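PDB 6AR7: lysozyme inhibitor LprI-like N-terminal domain-containing protein from Burkholderia thailandensis, which is of unknown function but belongs to the LprI family of lysozyme inhibitors, and so may inhibit lysozyme after export from the cytoplasm. Local coordinates for residues 31-36 with 46-51; 166-171 with 181-186; 152-157 with 201-206; 57-62 with 127-132; 99-104 with 110-115. All coordinates share one frame; numbering follows the deposited sequence. Where two conformers were deposited one is given.

Interaction 1: 31-36 with 46-51; sequences RQCLAR and IQCMDE
Cys33 and Cys48 are joined covalently across the contact, their SG atoms 2.1 Å apart. The bridge ties the C-terminal end of the short helix 25-34 to an early turn of helix 42-70, and it brings the two CA atoms to 5.8 Å, the closest CA pair between 31-36 and 46-51. Going out along Cys48, CB already meets two partners. It lies 3.1 Å from Cys33 SG, as the bonded sulfurs require, and it also takes the CD2 methyl of Leu34 at 3.5 Å. The next atom, Cys48 SG, bonds to Cys33 SG and lies 4.0 Å from Leu34 CD2, so one leucine branch lies against both side-chain atoms of this cysteine.

The two half-cystines reach the bond differently. Cys33 SG points opposite its own backbone N (chi1 -178°), whereas Cys48 SG is tucked beside its N (chi1 -70°). The S-S torsion of -83° is close to the relaxed value and has left-handed sense. Glu51, one turn after Cys48, has its OE1 3.8 Å from Cys33 SG, too far for more than van der Waals contact. The carboxylate has its strongest partner in Arg39, through a salt bridge at OE2, and Arg39 also touches both cysteines.

No hydrogen bond crosses between the segments. Between them the crosslink and one leucine methyl make most of the contact, with Arg39 reinforcing it from outside, and a disulfide of this kind is consistent with a protein that carries a signal sequence and folds in an oxidising compartment.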
# COMPACT_ATOMS: atom_id res chain seq x y z
N ARG A 31 -11.45 5.59 15.63
CA ARG A 31 -11.40 6.81 16.43
C ARG A 31 -12.10 6.63 17.77
O ARG A 31 -11.55 6.97 18.83
CB ARG A 31 -12.04 7.94 15.61
CG ARG A 31 -11.57 9.32 15.91
CD ARG A 31 -12.01 10.27 14.79
NE ARG A 31 -11.26 10.04 13.55
CZ ARG A 31 -11.54 10.60 12.37
NH1 ARG A 31 -12.55 11.45 12.26
NH2 ARG A 31 -10.80 10.33 11.31
N GLN A 32 -13.32 6.10 17.74
CA GLN A 32 -14.02 5.79 18.98
C GLN A 32 -13.26 4.74 19.79
O GLN A 32 -13.16 4.84 21.01
CB GLN A 32 -15.43 5.32 18.66
CG GLN A 32 -16.27 6.41 18.03
CD GLN A 32 -17.54 5.89 17.41
OE1 GLN A 32 -17.60 4.77 16.92
NE2 GLN A 32 -18.56 6.72 17.41
N CYS A 33 -12.70 3.74 19.11
CA CYS A 33 -11.95 2.70 19.82
C CYS A 33 -10.75 3.29 20.56
O CYS A 33 -10.53 3.00 21.75
CB CYS A 33 -11.51 1.62 18.83
SG CYS A 33 -10.62 0.21 19.54
N LEU A 34 -9.97 4.16 19.89
CA LEU A 34 -8.77 4.74 20.51
C LEU A 34 -9.11 5.59 21.72
O LEU A 34 -8.22 5.88 22.53
CB LEU A 34 -7.98 5.61 19.51
CG LEU A 34 -7.42 4.86 18.30
CD1 LEU A 34 -6.92 5.81 17.19
CD2 LEU A 34 -6.34 3.92 18.77
N ALA A 35 -10.36 6.03 21.84
CA ALA A 35 -10.82 6.77 23.01
C ALA A 35 -11.36 5.86 24.13
O ALA A 35 -11.74 6.38 25.17
CB ALA A 35 -11.92 7.76 22.61
N ARG A 36 -11.38 4.55 23.95
CA ARG A 36 -11.96 3.67 24.97
C ARG A 36 -11.10 3.62 26.22
O ARG A 36 -9.88 3.48 26.15
CB ARG A 36 -12.12 2.25 24.45
CG ARG A 36 -13.28 2.07 23.53
CD ARG A 36 -13.25 0.69 22.84
NE ARG A 36 -13.22 -0.42 23.78
CZ ARG A 36 -13.44 -1.67 23.42
NH1 ARG A 36 -13.73 -1.93 22.14
NH2 ARG A 36 -13.40 -2.66 24.31
N ILE A 46 -2.69 -0.06 19.75
CA ILE A 46 -2.26 -0.91 18.65
C ILE A 46 -3.35 -1.91 18.30
O ILE A 46 -3.58 -2.23 17.12
CB ILE A 46 -0.92 -1.58 19.00
CG1 ILE A 46 0.19 -0.52 19.03
CG2 ILE A 46 -0.56 -2.70 18.01
CD1 ILE A 46 1.54 -1.02 19.50
N GLN A 47 -4.05 -2.41 19.32
CA GLN A 47 -5.15 -3.32 19.05
C GLN A 47 -6.28 -2.63 18.29
O GLN A 47 -6.88 -3.22 17.39
CB GLN A 47 -5.69 -3.93 20.35
CG GLN A 47 -6.66 -5.07 20.10
CD GLN A 47 -7.29 -5.61 21.38
OE1 GLN A 47 -6.80 -5.36 22.48
NE2 GLN A 47 -8.38 -6.34 21.23
N CYS A 48 -6.59 -1.38 18.64
CA CYS A 48 -7.59 -0.66 17.84
C CYS A 48 -7.15 -0.58 16.38
O CYS A 48 -7.96 -0.81 15.47
CB CYS A 48 -7.81 0.74 18.38
SG CYS A 48 -8.67 0.88 19.97
N MSE A 49 -5.87 -0.31 16.14
CA MSE A 49 -5.39 -0.16 14.78
C MSE A 49 -5.40 -1.49 14.07
O MSE A 49 -5.74 -1.55 12.89
CB MSE A 49 -3.97 0.45 14.77
CG MSE A 49 -3.96 1.78 15.49
SE MSE A 49 -2.11 2.41 15.93
CE MSE A 49 -1.69 2.64 14.06
N ASP A 50 -5.03 -2.55 14.79
CA ASP A 50 -5.07 -3.88 14.19
C ASP A 50 -6.50 -4.29 13.84
O ASP A 50 -6.73 -4.92 12.80
CB ASP A 50 -4.41 -4.91 15.13
CG ASP A 50 -2.88 -4.77 15.19
OD1 ASP A 50 -2.28 -4.17 14.27
OD2 ASP A 50 -2.28 -5.27 16.16
N GLU A 51 -7.47 -3.93 14.68
CA GLU A 51 -8.87 -4.24 14.35
C GLU A 51 -9.33 -3.46 13.12
O GLU A 51 -10.04 -3.99 12.26
CB GLU A 51 -9.76 -3.93 15.56
CG GLU A 51 -9.70 -5.00 16.66
CD GLU A 51 -10.16 -4.50 18.01
OE1 GLU A 51 -10.52 -3.31 18.12
OE2 GLU A 51 -10.16 -5.30 18.97

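Interaction 2: 166-171 with 181-186; sequences RYYEKL and QTLVAA
Tyr168 and Leu183 form the centre of an apolar contact between two helices. The closest pair is Tyr168 CE1 and Leu183 CG at 3.5 Å, with Leu183 CD1 beside it at 3.7 Å from the same CE1 atom. The leucine reaches one flank of the ring at a slant. Leu183 also branches to Leu171: its CD1 lies 3.7 Å from Leu171 CD2, and its CD2 is 3.8 Å from Leu171 CG. One leucine therefore spans two residues of 166-171 that sit nearly a helical turn apart. Both leucines have CG opposite the backbone N (chi1 171° in each), which sends their branches across the interhelical space.

A second kind of contact involves the tyrosine hydroxyl. Tyr168 OH passes beyond Leu183 and rests against Val184, 3.5 Å from Val184 CG2 and 3.6 Å from Val184 CA. Hydrogen bonds between the segments are absent, so the association rests on van der Waals contact.

The axes of 166-171 and 181-186 run antiparallel at 158°, 11.3 Å apart at closest approach, a wide spacing bridged by large side chains. Helices 155-174 and 180-197 thus form a helical hairpin, with helix 203-223 against Tyr168 and Leu171 and helix 73-101 against Leu183.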
# COMPACT_ATOMS: atom_id res chain seq x y z
N ARG A 166 16.41 6.98 -4.70
CA ARG A 166 17.26 7.67 -3.74
C ARG A 166 17.04 7.14 -2.33
O ARG A 166 18.00 6.80 -1.62
CB ARG A 166 16.96 9.17 -3.80
CG ARG A 166 17.77 9.99 -2.87
CD ARG A 166 17.77 11.43 -3.34
NE ARG A 166 16.54 12.14 -3.02
CZ ARG A 166 16.32 12.74 -1.86
NH1 ARG A 166 17.25 12.70 -0.90
NH2 ARG A 166 15.18 13.38 -1.65
N TYR A 167 15.80 7.09 -1.87
CA TYR A 167 15.56 6.55 -0.54
C TYR A 167 15.79 5.04 -0.49
O TYR A 167 16.22 4.53 0.55
CB TYR A 167 14.16 6.93 -0.05
CG TYR A 167 14.13 8.38 0.36
CD1 TYR A 167 14.76 8.79 1.53
CD2 TYR A 167 13.49 9.34 -0.42
CE1 TYR A 167 14.75 10.12 1.92
CE2 TYR A 167 13.47 10.68 -0.03
CZ TYR A 167 14.10 11.06 1.14
OH TYR A 167 14.09 12.37 1.54
N TYR A 168 15.54 4.32 -1.59
CA TYR A 168 15.85 2.89 -1.61
C TYR A 168 17.33 2.66 -1.34
O TYR A 168 17.70 1.80 -0.53
CB TYR A 168 15.45 2.27 -2.95
CG TYR A 168 15.86 0.82 -3.10
CD1 TYR A 168 15.02 -0.19 -2.68
CD2 TYR A 168 17.09 0.47 -3.64
CE1 TYR A 168 15.39 -1.52 -2.80
CE2 TYR A 168 17.48 -0.85 -3.77
CZ TYR A 168 16.61 -1.85 -3.34
OH TYR A 168 16.97 -3.17 -3.45
N GLU A 169 18.18 3.43 -2.00
CA GLU A 169 19.62 3.23 -1.82
C GLU A 169 20.08 3.67 -0.43
O GLU A 169 20.91 3.00 0.19
CB GLU A 169 20.38 3.98 -2.91
CG GLU A 169 20.21 3.31 -4.27
CD GLU A 169 20.76 1.89 -4.29
OE1 GLU A 169 21.71 1.60 -3.53
OE2 GLU A 169 20.21 1.05 -5.03
N LYS A 170 19.55 4.79 0.07
CA LYS A 170 19.86 5.21 1.43
C LYS A 170 19.44 4.15 2.45
O LYS A 170 20.18 3.85 3.39
CB LYS A 170 19.20 6.56 1.72
CG LYS A 170 19.48 7.13 3.11
CD LYS A 170 18.84 8.51 3.28
CE LYS A 170 18.55 8.83 4.74
NZ LYS A 170 17.40 9.78 4.92
N LEU A 171 18.25 3.56 2.28
CA LEU A 171 17.80 2.50 3.19
C LEU A 171 18.69 1.27 3.08
O LEU A 171 19.13 0.72 4.09
CB LEU A 171 16.34 2.12 2.89
CG LEU A 171 15.79 0.87 3.60
CD1 LEU A 171 15.81 1.00 5.12
CD2 LEU A 171 14.36 0.60 3.11
N GLN A 181 18.49 -8.57 1.67
CA GLN A 181 17.77 -9.35 0.67
C GLN A 181 16.26 -9.20 0.83
O GLN A 181 15.52 -9.32 -0.15
CB GLN A 181 18.19 -10.82 0.74
CG GLN A 181 19.43 -11.17 -0.09
CD GLN A 181 19.36 -10.70 -1.54
OE1 GLN A 181 18.44 -11.07 -2.29
NE2 GLN A 181 20.33 -9.88 -1.95
N THR A 182 15.78 -8.93 2.05
CA THR A 182 14.35 -8.72 2.23
C THR A 182 13.90 -7.39 1.63
O THR A 182 12.78 -7.29 1.13
CB THR A 182 13.97 -8.81 3.71
OG1 THR A 182 14.32 -7.60 4.39
CG2 THR A 182 14.72 -9.98 4.35
N LEU A 183 14.75 -6.36 1.65
CA LEU A 183 14.42 -5.13 0.94
C LEU A 183 14.41 -5.36 -0.57
O LEU A 183 13.49 -4.93 -1.26
CB LEU A 183 15.42 -4.02 1.30
CG LEU A 183 15.37 -2.72 0.49
CD1 LEU A 183 14.01 -2.03 0.56
CD2 LEU A 183 16.49 -1.78 0.93
N VAL A 184 15.43 -6.05 -1.09
CA VAL A 184 15.48 -6.36 -2.52
C VAL A 184 14.23 -7.11 -2.94
O VAL A 184 13.57 -6.76 -3.93
CB VAL A 184 16.75 -7.17 -2.86
CG1 VAL A 184 16.75 -7.57 -4.32
CG2 VAL A 184 18.01 -6.37 -2.52
N ALA A 185 13.86 -8.14 -2.18
CA ALA A 185 12.71 -8.96 -2.55
C ALA A 185 11.41 -8.17 -2.45
O ALA A 185 10.55 -8.24 -3.35
CB ALA A 185 12.68 -10.21 -1.67
N ALA A 186 11.22 -7.42 -1.36
CA ALA A 186 9.98 -6.66 -1.21
C ALA A 186 9.84 -5.61 -2.31
O ALA A 186 8.75 -5.44 -2.88
CB ALA A 186 9.92 -5.98 0.16

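Interaction 3: 152-157 with 201-206; sequences MRDAAC and VSEGER
Asp154 and Glu203 approach from opposite directions, with Asp154 OD2 only 2.7 Å from Glu203 OE2 and the two carboxylate planes turned 53° apart. Two acid oxygens this close probably require one group to retain a proton. Glu203 also presents its aliphatic part, CG lying 3.1 Å from Asp154 OD2, and its OE2 stands 3.9 Å from Cys157 CB. The remaining first-shell pair is Cys157 SG over one face of the Arg206 guanidinium, nearer the rim than the centre and 4.0 Å from Arg206 NE.

Asp154 sits just before helix 155-174, while Glu203 and Arg206 lie in the first turn of helix 203-223, so the contact pairs two helix N-termini, each with its own cap. Asp154 caps the former: its OD1 accepts from Ala156 N at 3.0 Å, from above the carboxylate plane. Ser202 caps the latter, Ser202 OG accepting from Glu205 N at 3.1 Å.

Further out, Glu203 is held by Arg206. The bend at Glu203 chi2 (69°) turns the carboxylate back to the salt bridge Glu203 OE1 to Arg206 NH1, 3.2 Å, almost in the guanidinium plane and using the syn lone pair. Arg149 O accepts from Arg206 NH1 as well, while Cys157 is anchored through its disulfide to Cys151.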
# COMPACT_ATOMS: atom_id res chain seq x y z
N MSE A 152 9.19 8.10 -17.96
CA MSE A 152 10.04 9.26 -18.15
C MSE A 152 9.42 10.35 -19.03
O MSE A 152 9.92 11.46 -19.04
CB MSE A 152 11.39 8.84 -18.73
CG MSE A 152 11.33 8.25 -20.10
SE MSE A 152 13.12 8.01 -20.77
CE MSE A 152 14.05 9.14 -19.49
N ARG A 153 8.29 10.07 -19.69
CA ARG A 153 7.58 11.13 -20.41
C ARG A 153 6.94 12.12 -19.44
O ARG A 153 6.63 13.25 -19.84
CB ARG A 153 6.49 10.59 -21.33
CG ARG A 153 6.97 9.64 -22.38
CD ARG A 153 5.99 9.51 -23.56
NE ARG A 153 5.95 10.75 -24.34
CZ ARG A 153 5.61 10.83 -25.62
NH1 ARG A 153 5.27 9.74 -26.30
NH2 ARG A 153 5.61 12.01 -26.23
N ASP A 154 6.67 11.69 -18.22
CA ASP A 154 5.93 12.48 -17.25
C ASP A 154 6.90 12.92 -16.16
O ASP A 154 7.33 12.10 -15.34
CB ASP A 154 4.77 11.65 -16.70
CG ASP A 154 3.99 12.36 -15.59
OD1 ASP A 154 4.19 13.57 -15.35
OD2 ASP A 154 3.17 11.69 -14.93
N ALA A 155 7.21 14.22 -16.12
CA ALA A 155 8.12 14.73 -15.10
C ALA A 155 7.65 14.38 -13.68
O ALA A 155 8.49 14.13 -12.80
CB ALA A 155 8.27 16.25 -15.25
N ALA A 156 6.34 14.31 -13.44
CA ALA A 156 5.86 13.91 -12.12
C ALA A 156 6.27 12.47 -11.79
O ALA A 156 6.73 12.18 -10.67
CB ALA A 156 4.34 14.06 -12.03
N CYS A 157 6.12 11.57 -12.76
CA CYS A 157 6.50 10.17 -12.57
C CYS A 157 8.01 10.05 -12.42
O CYS A 157 8.50 9.33 -11.53
CB CYS A 157 6.00 9.35 -13.76
SG CYS A 157 6.08 7.56 -13.55
N VAL A 201 -5.08 2.56 -14.04
CA VAL A 201 -5.33 3.78 -13.29
C VAL A 201 -4.79 4.98 -14.07
O VAL A 201 -4.01 4.84 -15.01
CB VAL A 201 -4.72 3.74 -11.87
CG1 VAL A 201 -5.24 2.53 -11.09
CG2 VAL A 201 -3.19 3.70 -11.96
N SER A 202 -5.21 6.17 -13.64
CA SER A 202 -4.80 7.41 -14.29
C SER A 202 -3.30 7.65 -14.07
O SER A 202 -2.65 7.04 -13.22
CB SER A 202 -5.58 8.59 -13.74
OG SER A 202 -5.17 8.91 -12.41
N GLU A 203 -2.75 8.55 -14.88
CA GLU A 203 -1.36 8.92 -14.70
C GLU A 203 -1.13 9.50 -13.32
O GLU A 203 -0.10 9.23 -12.68
CB GLU A 203 -0.91 9.90 -15.80
CG GLU A 203 0.57 10.27 -15.72
CD GLU A 203 1.52 9.10 -16.08
OE1 GLU A 203 1.05 8.06 -16.59
OE2 GLU A 203 2.74 9.24 -15.85
N GLY A 204 -2.09 10.29 -12.82
CA GLY A 204 -1.95 10.85 -11.48
C GLY A 204 -1.89 9.78 -10.40
O GLY A 204 -1.07 9.86 -9.48
N GLU A 205 -2.73 8.76 -10.50
CA GLU A 205 -2.69 7.65 -9.54
C GLU A 205 -1.41 6.84 -9.69
O GLU A 205 -0.90 6.30 -8.70
CB GLU A 205 -3.92 6.76 -9.69
CG GLU A 205 -5.22 7.53 -9.60
CD GLU A 205 -6.38 6.69 -9.10
OE1 GLU A 205 -6.17 5.86 -8.20
OE2 GLU A 205 -7.51 6.87 -9.61
N ARG A 206 -0.92 6.70 -10.92
CA ARG A 206 0.38 6.05 -11.12
C ARG A 206 1.47 6.79 -10.33
O ARG A 206 2.24 6.17 -9.59
CB ARG A 206 0.68 6.00 -12.62
CG ARG A 206 2.06 5.49 -12.99
CD ARG A 206 2.33 5.79 -14.47
NE ARG A 206 3.42 4.97 -14.99
CZ ARG A 206 3.85 5.00 -16.24
NH1 ARG A 206 3.28 5.83 -17.12
NH2 ARG A 206 4.86 4.22 -16.63

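Interaction 4: 57-62 with 127-132; sequences QGEVDA and ALRGAA
Arg129 donates from NH2 to Glu59 OE1 at 3.0 Å, a nearly straight hydrogen bond (N-H...O 167°) within a salt bridge. The acceptor lies close to the guanidinium plane, but the donor reaches Glu59 OE1 on its anti side, 34° out of the carboxylate plane. The two flat groups are far from coplanar, at 72° to each other, and the contact is a single-point bond rather than a two-pronged one.

A water closes the arrangement. It accepts from Arg129 NE at 3.2 Å and donates to Glu59 OE1 at 2.7 Å. Its other hydrogen goes to Glu59 O at 3.0 Å, supplying that carbonyl with a water donor. Glu59 OE1 thus takes two hydrogens, one from the arginine and one from the water. Arg129 NH1 forms a salt bridge to Asp24, so the guanidinium is gripped on several sides by two acids and a solvent molecule. The extended Arg129 chain carries its charge to this edge, and the bend at Glu59 chi2 brings the carboxylate to meet it.

Deeper in the interface, Leu128 CD1 rests 3.8 Å from Val60 CG1 and 3.6 Å from Val60 O, with Trp79 of helix 73-101 also touching Leu128. An apolar core flanked by a salt bridge on the partly exposed edge is characteristic of helical bundles; here helices 42-70 and 107-136 run in the same direction, the first and third of three consecutive long helices.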
# COMPACT_ATOMS: atom_id res chain seq x y z
N GLN A 57 -9.15 -4.97 5.51
CA GLN A 57 -8.87 -6.13 4.67
C GLN A 57 -10.17 -6.78 4.19
O GLN A 57 -10.26 -7.25 3.05
CB GLN A 57 -7.99 -7.11 5.43
CG GLN A 57 -7.66 -8.40 4.64
CD GLN A 57 -6.94 -8.11 3.33
OE1 GLN A 57 -5.91 -7.45 3.31
NE2 GLN A 57 -7.49 -8.61 2.22
N GLY A 58 -11.20 -6.77 5.02
CA GLY A 58 -12.49 -7.23 4.55
C GLY A 58 -13.03 -6.37 3.42
O GLY A 58 -13.68 -6.87 2.50
N GLU A 59 -12.77 -5.06 3.48
CA GLU A 59 -13.24 -4.19 2.40
C GLU A 59 -12.42 -4.39 1.13
O GLU A 59 -12.95 -4.26 0.02
CB GLU A 59 -13.22 -2.73 2.84
CG GLU A 59 -14.24 -2.46 3.93
CD GLU A 59 -15.65 -2.88 3.52
OE1 GLU A 59 -16.16 -2.31 2.53
OE2 GLU A 59 -16.21 -3.81 4.15
N VAL A 60 -11.14 -4.73 1.27
CA VAL A 60 -10.35 -5.12 0.11
C VAL A 60 -10.99 -6.30 -0.59
O VAL A 60 -11.23 -6.28 -1.80
CB VAL A 60 -8.90 -5.45 0.53
CG1 VAL A 60 -8.16 -6.15 -0.62
CG2 VAL A 60 -8.14 -4.19 0.98
N ASP A 61 -11.31 -7.34 0.18
CA ASP A 61 -11.85 -8.55 -0.43
C ASP A 61 -13.21 -8.31 -1.05
O ASP A 61 -13.51 -8.85 -2.13
CB ASP A 61 -11.88 -9.67 0.61
CG ASP A 61 -10.48 -10.10 1.04
OD1 ASP A 61 -9.56 -9.93 0.22
OD2 ASP A 61 -10.29 -10.59 2.17
N ALA A 62 -14.05 -7.49 -0.41
CA ALA A 62 -15.39 -7.23 -0.93
C ALA A 62 -15.34 -6.33 -2.15
O ALA A 62 -16.13 -6.52 -3.09
CB ALA A 62 -16.26 -6.60 0.14
N ALA A 127 -8.71 2.07 -3.50
CA ALA A 127 -8.44 1.98 -4.93
C ALA A 127 -9.38 0.99 -5.60
O ALA A 127 -9.92 1.26 -6.68
CB ALA A 127 -6.98 1.57 -5.17
N LEU A 128 -9.58 -0.18 -4.98
CA LEU A 128 -10.51 -1.16 -5.53
C LEU A 128 -11.92 -0.60 -5.55
O LEU A 128 -12.65 -0.78 -6.54
CB LEU A 128 -10.43 -2.44 -4.70
CG LEU A 128 -9.14 -3.24 -4.89
CD1 LEU A 128 -9.00 -4.26 -3.81
CD2 LEU A 128 -9.21 -3.96 -6.24
N ARG A 129 -12.31 0.10 -4.48
CA ARG A 129 -13.64 0.70 -4.42
C ARG A 129 -13.82 1.71 -5.53
O ARG A 129 -14.87 1.74 -6.18
CB ARG A 129 -13.85 1.39 -3.08
CG ARG A 129 -14.15 0.50 -1.93
CD ARG A 129 -14.29 1.40 -0.70
NE ARG A 129 -14.69 0.68 0.49
CZ ARG A 129 -14.90 1.27 1.66
NH1 ARG A 129 -14.75 2.58 1.76
NH2 ARG A 129 -15.30 0.56 2.71
N GLY A 130 -12.83 2.59 -5.73
CA GLY A 130 -12.95 3.59 -6.77
C GLY A 130 -13.14 2.98 -8.15
O GLY A 130 -13.97 3.44 -8.93
N ALA A 131 -12.39 1.92 -8.45
CA ALA A 131 -12.55 1.25 -9.73
C ALA A 131 -13.92 0.60 -9.84
O ALA A 131 -14.62 0.77 -10.84
CB ALA A 131 -11.44 0.22 -9.94
N ALA A 132 -14.31 -0.19 -8.84
CA ALA A 132 -15.58 -0.88 -8.91
C ALA A 132 -16.74 0.09 -9.03
O ALA A 132 -17.72 -0.19 -9.74
CB ALA A 132 -15.76 -1.78 -7.68
O HOH W 1 -15.28 -2.41 -0.07

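Interaction 5: 99-104 with 110-115; sequences AVYETT and AMASAD
The ring of Tyr101 lies flat over Ser113, whose CB sits almost exactly on the ring axis. CB is 3.7 Å from the ring centroid of Tyr101 and 7° off the ring normal, a CH-pi contact onto the face. The serine CB is nearest Tyr101 CG, at 3.8 Å, but all six ring carbons come within about 4.1 Å of it. Ser113 OG lies toward the CG-CD2 side, 3.9 Å from Tyr101 CD2. The opposite face is met by Val100 CG1 of the same helix, shifted toward the rim, so the ring is sandwiched between its chain neighbour and helix 107-136.

At the far end, Tyr101 OH stands 3.7 Å from Ala112 CB, an approach oblique to the ring. The first torsion of Tyr101 (chi1 -77°) places CG opposite the carbonyl carbon and directs the ring toward 110-115.

Just beyond the ring, a type I beta turn runs from Tyr101 to Thr104. Tyr101 O accepts both from Thr104 N, at 3.1 Å, and from Thr104 OG1, at 2.6 Å, while Thr103 OG1 gives its hydrogen to Val100 O at 2.9 Å. Hydroxyls thus satisfy carbonyls here.

With no hydrogen bond between the segments, the chemistry implies an attachment made by dispersion and CH-pi contact, in which one ring face covers the serine CB while the hydroxyl end meets the alanine methyl.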
# COMPACT_ATOMS: atom_id res chain seq x y z
N ALA A 99 12.14 -6.70 9.66
CA ALA A 99 13.58 -6.49 9.68
C ALA A 99 13.93 -5.06 10.08
O ALA A 99 14.91 -4.84 10.79
CB ALA A 99 14.17 -6.81 8.31
N VAL A 100 13.14 -4.08 9.66
CA VAL A 100 13.45 -2.70 10.04
C VAL A 100 13.15 -2.47 11.52
O VAL A 100 13.98 -1.95 12.26
CB VAL A 100 12.69 -1.70 9.14
CG1 VAL A 100 12.72 -0.30 9.77
CG2 VAL A 100 13.32 -1.66 7.74
N TYR A 101 11.95 -2.85 11.96
CA TYR A 101 11.54 -2.46 13.30
C TYR A 101 12.08 -3.36 14.41
O TYR A 101 12.05 -2.95 15.58
CB TYR A 101 10.02 -2.38 13.38
CG TYR A 101 9.50 -1.12 12.74
CD1 TYR A 101 9.50 0.08 13.44
CD2 TYR A 101 9.02 -1.12 11.43
CE1 TYR A 101 9.01 1.25 12.87
CE2 TYR A 101 8.53 0.05 10.85
CZ TYR A 101 8.52 1.22 11.57
OH TYR A 101 8.05 2.36 10.99
N GLU A 102 12.61 -4.54 14.09
CA GLU A 102 13.25 -5.31 15.14
C GLU A 102 14.59 -4.72 15.55
O GLU A 102 15.17 -5.16 16.55
CB GLU A 102 13.43 -6.76 14.70
CG GLU A 102 14.50 -6.97 13.62
CD GLU A 102 14.75 -8.44 13.32
OE1 GLU A 102 14.13 -9.30 14.00
OE2 GLU A 102 15.55 -8.74 12.41
N THR A 103 15.11 -3.72 14.83
CA THR A 103 16.32 -3.03 15.26
C THR A 103 16.02 -1.81 16.11
O THR A 103 16.95 -1.07 16.45
CB THR A 103 17.17 -2.61 14.05
OG1 THR A 103 16.57 -1.47 13.41
CG2 THR A 103 17.27 -3.74 13.04
N THR A 104 14.74 -1.57 16.44
CA THR A 104 14.26 -0.42 17.19
C THR A 104 13.79 -0.83 18.57
O THR A 104 13.58 -2.01 18.86
CB THR A 104 13.07 0.25 16.48
OG1 THR A 104 11.90 -0.57 16.60
CG2 THR A 104 13.37 0.46 15.02
N ALA A 110 6.82 1.14 17.97
CA ALA A 110 5.76 0.13 17.87
C ALA A 110 4.51 0.72 17.22
O ALA A 110 3.80 0.01 16.49
CB ALA A 110 5.43 -0.45 19.25
N MSE A 111 4.23 1.99 17.46
CA MSE A 111 3.03 2.63 16.92
C MSE A 111 3.23 2.89 15.43
O MSE A 111 2.32 2.67 14.63
CB MSE A 111 2.72 3.95 17.65
CG MSE A 111 2.42 3.81 19.15
SE MSE A 111 0.59 4.28 19.69
CE MSE A 111 0.83 4.51 21.60
N ALA A 112 4.44 3.36 15.07
CA ALA A 112 4.73 3.60 13.66
C ALA A 112 4.61 2.30 12.88
O ALA A 112 4.08 2.29 11.76
CB ALA A 112 6.13 4.21 13.51
N SER A 113 5.10 1.20 13.45
CA SER A 113 5.03 -0.08 12.78
C SER A 113 3.58 -0.50 12.57
O SER A 113 3.22 -1.00 11.49
CB SER A 113 5.78 -1.12 13.62
OG SER A 113 5.73 -2.40 13.05
N ALA A 114 2.73 -0.32 13.59
CA ALA A 114 1.32 -0.66 13.45
C ALA A 114 0.66 0.17 12.36
O ALA A 114 -0.09 -0.35 11.53
CB ALA A 114 0.61 -0.48 14.79
N ASP A 115 0.93 1.48 12.32
CA ASP A 115 0.37 2.31 11.25
C ASP A 115 0.91 1.90 9.88
O ASP A 115 0.17 1.94 8.88
CB ASP A 115 0.66 3.78 11.52
CG ASP A 115 -0.19 4.70 10.67
OD1 ASP A 115 -1.42 4.53 10.64
OD2 ASP A 115 0.39 5.58 10.00

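How the interactions relate
Along the chain, interaction 1 comes before all the others. Interaction 4 then joins helices 42-70 and 107-136 and encloses interaction 5, the turn between helices 73-101 and 107-136; further on, interaction 3 spans interaction 2 in the same way, and the two share helix 155-174. Interactions 1 and 5 touch, Met49 CE lying 3.4 Å from Asp115 N. Interactions 2 and 5 meet more loosely, through Thr182 and Ala99. Interactions 1 and 3 lie on opposite sides of the molecule, their centres about 35 Å apart, and each includes a disulfide cysteine. The contacts are thus spread over both ends of an all-helical bundle, and only interaction 1 is covalent across its segments.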